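PDB 4GEY: porin B from Pseudomonas putida, which forms an outer-membrane beta-barrel channel that binds glucose and is thought to mediate sugar uptake. Local coordinates for residues A[114-119]-A[324-329]; A[177-182]-A[286-291]. The protein carries 2 engineered substitutions. One frame throughout, in Å; residues are numbered along the deposited sequence.

Contact 1 of 2, residues A[114-119]-A[324-329]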
loop_
_atom_site.group_PDB
_atom_site.type_symbol
_atom_site.label_atom_id
_atom_site.label_comp_id
_atom_site.label_asym_id
_atom_site.label_seq_id
_atom_site.Cartn_x
_atom_site.Cartn_y
_atom_site.Cartn_z
ATOM N N GLY A 114 -8.286 -14.846 7.236
ATOM C CA GLY A 114 -7.526 -14.651 6.023
ATOM C C GLY A 114 -6.202 -13.980 6.286
ATOM O O GLY A 114 -6.016 -13.342 7.324
ATOM N N GLN A 115 -5.289 -14.130 5.334
ATOM C CA GLN A 115 -3.969 -13.527 5.401
ATOM C C GLN A 115 -4.054 -12.013 5.559
ATOM O O GLN A 115 -4.925 -11.376 4.979
ATOM C CB GLN A 115 -3.176 -13.852 4.130
ATOM C CG GLN A 115 -1.730 -13.464 4.243
ATOM C CD GLN A 115 -0.990 -13.609 2.963
ATOM O OE1 GLN A 115 -1.511 -14.171 1.997
ATOM N NE2 GLN A 115 0.242 -13.098 2.929
ATOM N N PHE A 116 -3.157 -11.436 6.347
ATOM C CA PHE A 116 -3.167 -9.996 6.518
ATOM C C PHE A 116 -2.579 -9.345 5.282
ATOM O O PHE A 116 -3.232 -8.536 4.631
ATOM C CB PHE A 116 -2.443 -9.570 7.804
ATOM C CG PHE A 116 -3.218 -9.866 9.039
ATOM C CD1 PHE A 116 -4.229 -9.019 9.451
ATOM C CD2 PHE A 116 -2.967 -11.015 9.773
ATOM C CE1 PHE A 116 -4.979 -9.298 10.589
ATOM C CE2 PHE A 116 -3.701 -11.302 10.915
ATOM C CZ PHE A 116 -4.713 -10.441 11.324
ATOM N N SER A 117 -1.351 -9.722 4.954
ATOM C CA SER A 117 -0.739 -9.326 3.698
ATOM C C SER A 117 -1.380 -10.111 2.548
ATOM O O SER A 117 -2.362 -10.831 2.740
ATOM C CB SER A 117 0.777 -9.562 3.735
ATOM O OG SER A 117 1.414 -9.022 2.585
ATOM N N SER A 118 -0.818 -9.965 1.355
ATOM C CA SER A 118 -1.420 -10.492 0.141
ATOM C C SER A 118 -0.317 -10.742 -0.866
ATOM O O SER A 118 0.612 -9.934 -1.000
ATOM C CB SER A 118 -2.425 -9.489 -0.430
ATOM O OG SER A 118 -2.676 -9.751 -1.799
ATOM N N VAL A 119 -0.408 -11.858 -1.578
ATOM C CA VAL A 119 0.652 -12.240 -2.504
ATOM C C VAL A 119 0.467 -11.592 -3.865
ATOM O O VAL A 119 1.259 -11.808 -4.781
ATOM C CB VAL A 119 0.747 -13.764 -2.655
ATOM C CG1 VAL A 119 1.021 -14.373 -1.313
ATOM C CG2 VAL A 119 -0.541 -14.331 -3.243
ATOM N N ASN A 324 -7.477 -1.783 17.121
ATOM C CA ASN A 324 -6.811 -2.257 15.921
ATOM C C ASN A 324 -6.399 -3.731 15.985
ATOM O O ASN A 324 -5.762 -4.154 16.948
ATOM C CB ASN A 324 -5.579 -1.398 15.677
ATOM C CG ASN A 324 -5.345 -1.131 14.210
ATOM O OD1 ASN A 324 -6.083 -0.361 13.589
ATOM N ND2 ASN A 324 -4.317 -1.765 13.644
ATOM N N VAL A 325 -6.751 -4.505 14.958
ATOM C CA VAL A 325 -6.459 -5.944 14.944
ATOM C C VAL A 325 -4.958 -6.202 14.878
ATOM O O VAL A 325 -4.413 -6.969 15.685
ATOM C CB VAL A 325 -7.129 -6.672 13.759
ATOM C CG1 VAL A 325 -6.719 -8.121 13.750
ATOM C CG2 VAL A 325 -8.640 -6.560 13.827
ATOM N N VAL A 326 -4.296 -5.571 13.904
ATOM C CA VAL A 326 -2.838 -5.536 13.870
ATOM C C VAL A 326 -2.300 -4.593 14.947
ATOM O O VAL A 326 -2.590 -3.401 14.962
ATOM C CB VAL A 326 -2.319 -5.077 12.538
ATOM C CG1 VAL A 326 -0.790 -5.003 12.578
ATOM C CG2 VAL A 326 -2.811 -6.013 11.448
ATOM N N ASP A 327 -1.519 -5.169 15.848
ATOM C CA ASP A 327 -0.972 -4.507 17.023
ATOM C C ASP A 327 0.160 -3.571 16.586
ATOM O O ASP A 327 0.174 -2.372 16.906
ATOM C CB ASP A 327 -0.403 -5.610 17.921
ATOM C CG ASP A 327 -0.131 -5.153 19.316
ATOM O OD1 ASP A 327 0.359 -4.021 19.496
ATOM O OD2 ASP A 327 -0.397 -5.944 20.246
ATOM N N ASN A 328 1.109 -4.159 15.857
ATOM C CA ASN A 328 2.330 -3.502 15.436
ATOM C C ASN A 328 2.877 -4.284 14.245
ATOM O O ASN A 328 2.505 -5.435 14.049
ATOM C CB ASN A 328 3.345 -3.462 16.589
ATOM C CG ASN A 328 3.865 -4.856 16.988
ATOM O OD1 ASN A 328 4.531 -5.533 16.201
ATOM N ND2 ASN A 328 3.584 -5.271 18.224
ATOM N N TYR A 329 3.745 -3.671 13.447
ATOM C CA TYR A 329 4.310 -4.341 12.278
ATOM C C TYR A 329 5.722 -3.861 11.983
ATOM O O TYR A 329 6.044 -2.696 12.191
ATOM C CB TYR A 329 3.398 -4.128 11.073
ATOM C CG TYR A 329 4.073 -3.951 9.734
ATOM C CD1 TYR A 329 4.472 -2.697 9.292
ATOM C CD2 TYR A 329 4.250 -5.031 8.879
ATOM C CE1 TYR A 329 5.064 -2.531 8.042
ATOM C CE2 TYR A 329 4.832 -4.875 7.624
ATOM C CZ TYR A 329 5.239 -3.627 7.211
ATOM O OH TYR A 329 5.833 -3.467 5.975
#
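F116 meets both V325 and V326 with its phenyl ring, and everything that passes between 114-119 and 324-329 is apolar. CE1 of F116 lies 3.8 Å from V325 CG1, and CZ of F116 is 3.9 Å from the same methyl, which sits at the ring edge close to the ring plane. CD1 of F116 reaches V326 CG2 at 3.9 Å, an oblique approach in which the two side chains slide past each other in opposite directions. The valines offer different branches: CG1 of V325 stands anti to its backbone N (chi1 176°), whereas the V326 methyl in contact is the one lying beside its backbone N.

The setting is that of a carbohydrate-selective porin, an antiparallel beta-barrel with loops folded against the inner wall. Segment 114-119 belongs to the loop between strands 89-100 and 129-140; V326 begins strand 326-337, whose neighbours are strands 309-319 and 347-357. W178, from helix 175-178, packs against both F116 and V326, extending the apolar cluster.

Polar bonding serves to hold each side in place. On the loop, the carboxylate of E389 accepts from the backbone N-H of both F116 and S117, fixing the main chain at the root of the phenyl ring. On the strand side, N324 ND2 donates to V326 O at 2.7 Å, nearly straight (172° at the hydrogen), in the carbonyl plane on a lone pair. That oxygen also lies in the amide plane of N324, and the bond spans V325, tying the N324 side chain to the main chain at the start of the strand.

Contact 2 of 2, residues A[177-182]-A[286-291]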
loop_
_atom_site.group_PDB
_atom_site.type_symbol
_atom_site.label_atom_id
_atom_site.label_comp_id
_atom_site.label_asym_id
_atom_site.label_seq_id
_atom_site.Cartn_x
_atom_site.Cartn_y
_atom_site.Cartn_z
ATOM N N ASN A 177 -2.313 -0.742 5.081
ATOM C CA ASN A 177 -2.597 -2.163 5.092
ATOM C C ASN A 177 -3.177 -2.620 6.430
ATOM O O ASN A 177 -4.163 -3.351 6.479
ATOM C CB ASN A 177 -1.344 -2.942 4.719
ATOM C CG ASN A 177 -0.925 -2.696 3.285
ATOM O OD1 ASN A 177 -1.769 -2.455 2.414
ATOM N ND2 ASN A 177 0.377 -2.736 3.032
ATOM N N TRP A 178 -2.580 -2.155 7.514
ATOM C CA TRP A 178 -2.909 -2.677 8.832
ATOM C C TRP A 178 -4.008 -1.898 9.558
ATOM O O TRP A 178 -4.542 -2.358 10.572
ATOM C CB TRP A 178 -1.622 -2.784 9.662
ATOM C CG TRP A 178 -0.467 -3.234 8.807
ATOM C CD1 TRP A 178 0.784 -2.698 8.765
ATOM C CD2 TRP A 178 -0.480 -4.295 7.840
ATOM N NE1 TRP A 178 1.555 -3.366 7.840
ATOM C CE2 TRP A 178 0.799 -4.350 7.263
ATOM C CE3 TRP A 178 -1.450 -5.212 7.415
ATOM C CZ2 TRP A 178 1.128 -5.273 6.290
ATOM C CZ3 TRP A 178 -1.119 -6.116 6.444
ATOM C CH2 TRP A 178 0.153 -6.146 5.897
ATOM N N VAL A 179 -4.343 -0.721 9.040
ATOM C CA VAL A 179 -5.528 -0.009 9.493
ATOM C C VAL A 179 -6.319 0.370 8.231
ATOM O O VAL A 179 -6.971 1.407 8.121
ATOM C CB VAL A 179 -5.183 1.129 10.548
ATOM C CG1 VAL A 179 -4.000 1.942 10.132
ATOM C CG2 VAL A 179 -6.385 2.012 10.909
ATOM N N GLY A 180 -6.257 -0.542 7.268
ATOM C CA GLY A 180 -6.971 -0.397 6.013
ATOM C C GLY A 180 -8.482 -0.386 6.116
ATOM O O GLY A 180 -9.159 -0.161 5.115
ATOM N N GLY A 181 -9.015 -0.623 7.316
ATOM C CA GLY A 181 -10.444 -0.497 7.539
ATOM C C GLY A 181 -10.939 0.947 7.484
ATOM O O GLY A 181 -12.113 1.174 7.190
ATOM N N ILE A 182 -10.059 1.917 7.766
ATOM C CA ILE A 182 -10.420 3.344 7.711
ATOM C C ILE A 182 -9.519 4.179 6.789
ATOM O O ILE A 182 -9.940 5.211 6.257
ATOM C CB ILE A 182 -10.418 4.025 9.118
ATOM C CG1 ILE A 182 -9.004 4.033 9.709
ATOM C CG2 ILE A 182 -11.388 3.340 10.063
ATOM C CD1 ILE A 182 -8.849 4.870 10.929
ATOM N N SER A 286 -14.108 6.839 20.676
ATOM C CA SER A 286 -14.359 7.966 19.792
ATOM C C SER A 286 -13.261 8.181 18.741
ATOM O O SER A 286 -13.376 9.069 17.892
ATOM C CB SER A 286 -14.599 9.232 20.606
ATOM O OG SER A 286 -13.452 9.561 21.358
ATOM N N SER A 287 -12.218 7.353 18.775
ATOM C CA SER A 287 -11.107 7.508 17.840
ATOM C C SER A 287 -10.217 6.272 17.684
ATOM O O SER A 287 -10.312 5.303 18.452
ATOM C CB SER A 287 -10.224 8.677 18.283
ATOM O OG SER A 287 -9.319 8.282 19.308
ATOM N N LYS A 288 -9.342 6.333 16.679
ATOM C CA LYS A 288 -8.217 5.407 16.527
ATOM C C LYS A 288 -6.987 6.292 16.381
ATOM O O LYS A 288 -7.126 7.480 16.077
ATOM C CB LYS A 288 -8.377 4.542 15.277
ATOM C CG LYS A 288 -9.682 3.767 15.202
ATOM C CD LYS A 288 -9.744 2.877 13.969
ATOM C CE LYS A 288 -9.492 1.418 14.308
ATOM N NZ LYS A 288 -8.052 1.045 14.295
ATOM N N HIS A 289 -5.793 5.732 16.585
ATOM C CA HIS A 289 -4.556 6.499 16.421
ATOM C C HIS A 289 -3.354 5.562 16.292
ATOM O O HIS A 289 -3.415 4.414 16.732
ATOM C CB HIS A 289 -4.347 7.445 17.613
ATOM C CG HIS A 289 -3.994 6.735 18.879
ATOM N ND1 HIS A 289 -2.727 6.257 19.137
ATOM C CD2 HIS A 289 -4.749 6.388 19.945
ATOM C CE1 HIS A 289 -2.713 5.657 20.314
ATOM N NE2 HIS A 289 -3.925 5.732 20.828
ATOM N N GLY A 290 -2.258 6.051 15.708
ATOM C CA GLY A 290 -1.040 5.264 15.619
ATOM C C GLY A 290 0.144 6.041 15.087
ATOM O O GLY A 290 0.013 7.227 14.784
ATOM N N TRP A 291 1.295 5.374 14.977
ATOM C CA TRP A 291 2.538 6.005 14.528
ATOM C C TRP A 291 3.203 5.176 13.445
ATOM O O TRP A 291 2.862 4.010 13.234
ATOM C CB TRP A 291 3.548 6.116 15.667
ATOM C CG TRP A 291 3.135 6.902 16.855
ATOM C CD1 TRP A 291 2.342 6.481 17.887
ATOM C CD2 TRP A 291 3.548 8.231 17.183
ATOM N NE1 TRP A 291 2.221 7.476 18.826
ATOM C CE2 TRP A 291 2.951 8.563 18.414
ATOM C CE3 TRP A 291 4.358 9.178 16.547
ATOM C CZ2 TRP A 291 3.128 9.805 19.016
ATOM C CZ3 TRP A 291 4.540 10.405 17.152
ATOM C CH2 TRP A 291 3.926 10.709 18.369
#
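V179 and I182 reach across to K288 while the main chains stay apart, the nearest CA atoms being V179 CA and G290 CA at 9.2 Å, with no hydrogen bond between the segments. A beta turn just after helix 175-178 presents both residues to strand 282-298 of the barrel: I182 N donates to V179 O at 3.1 Å, and G180 and G181 occupy its corner. G180 O also accepts from R125 NH2, linking the turn to a residue of the glucose pocket.

The lysine side chain does the bridging. It leaves the strand toward the turn and then bends twice, at chi3 (103°) and chi4 (-88°), so that different parts of one chain serve the two partners. Its aliphatic portion passes I182 at a slant, K288 CD lying 3.7 Å from I182 CD1. The ammonium end instead meets V179 tip to tip; this is packing against a methyl, and the charge has D320 as a long, weak ion-pair partner. Strand 248-259 packs on the turn as well, Y257 touching V179 and S259 touching I182. On V179 the branch anti to the backbone N, CG2, is the one that touches, 3.9 Å from K288 NZ.

How the contacts relate
Contacts 1 and 2 lie with their centres about 12 Å apart, on neighbouring parts of the barrel interior. In chain order come 114-119, 177-182, 286-291 and 324-329, so the segments of contact 2 both fall between those of contact 1. Each contact sets an inward loop region against wall: contact 2 uses strand 282-298, contact 1 the start of strand 326-337 and the residue before it, and strand 309-319 pairs with both strands. N324 joins them directly, its ND2 making a probable hydrogen bond to W178 O at 3.1 Å, while the rings of W178 and Y329 meet. These links tie the end of helix 175-178 to the start of strand 326-337, so the two contacts form one continuous region of packing, with the bound glucose about 11 to 12 Å from the V179 and F116 side chains.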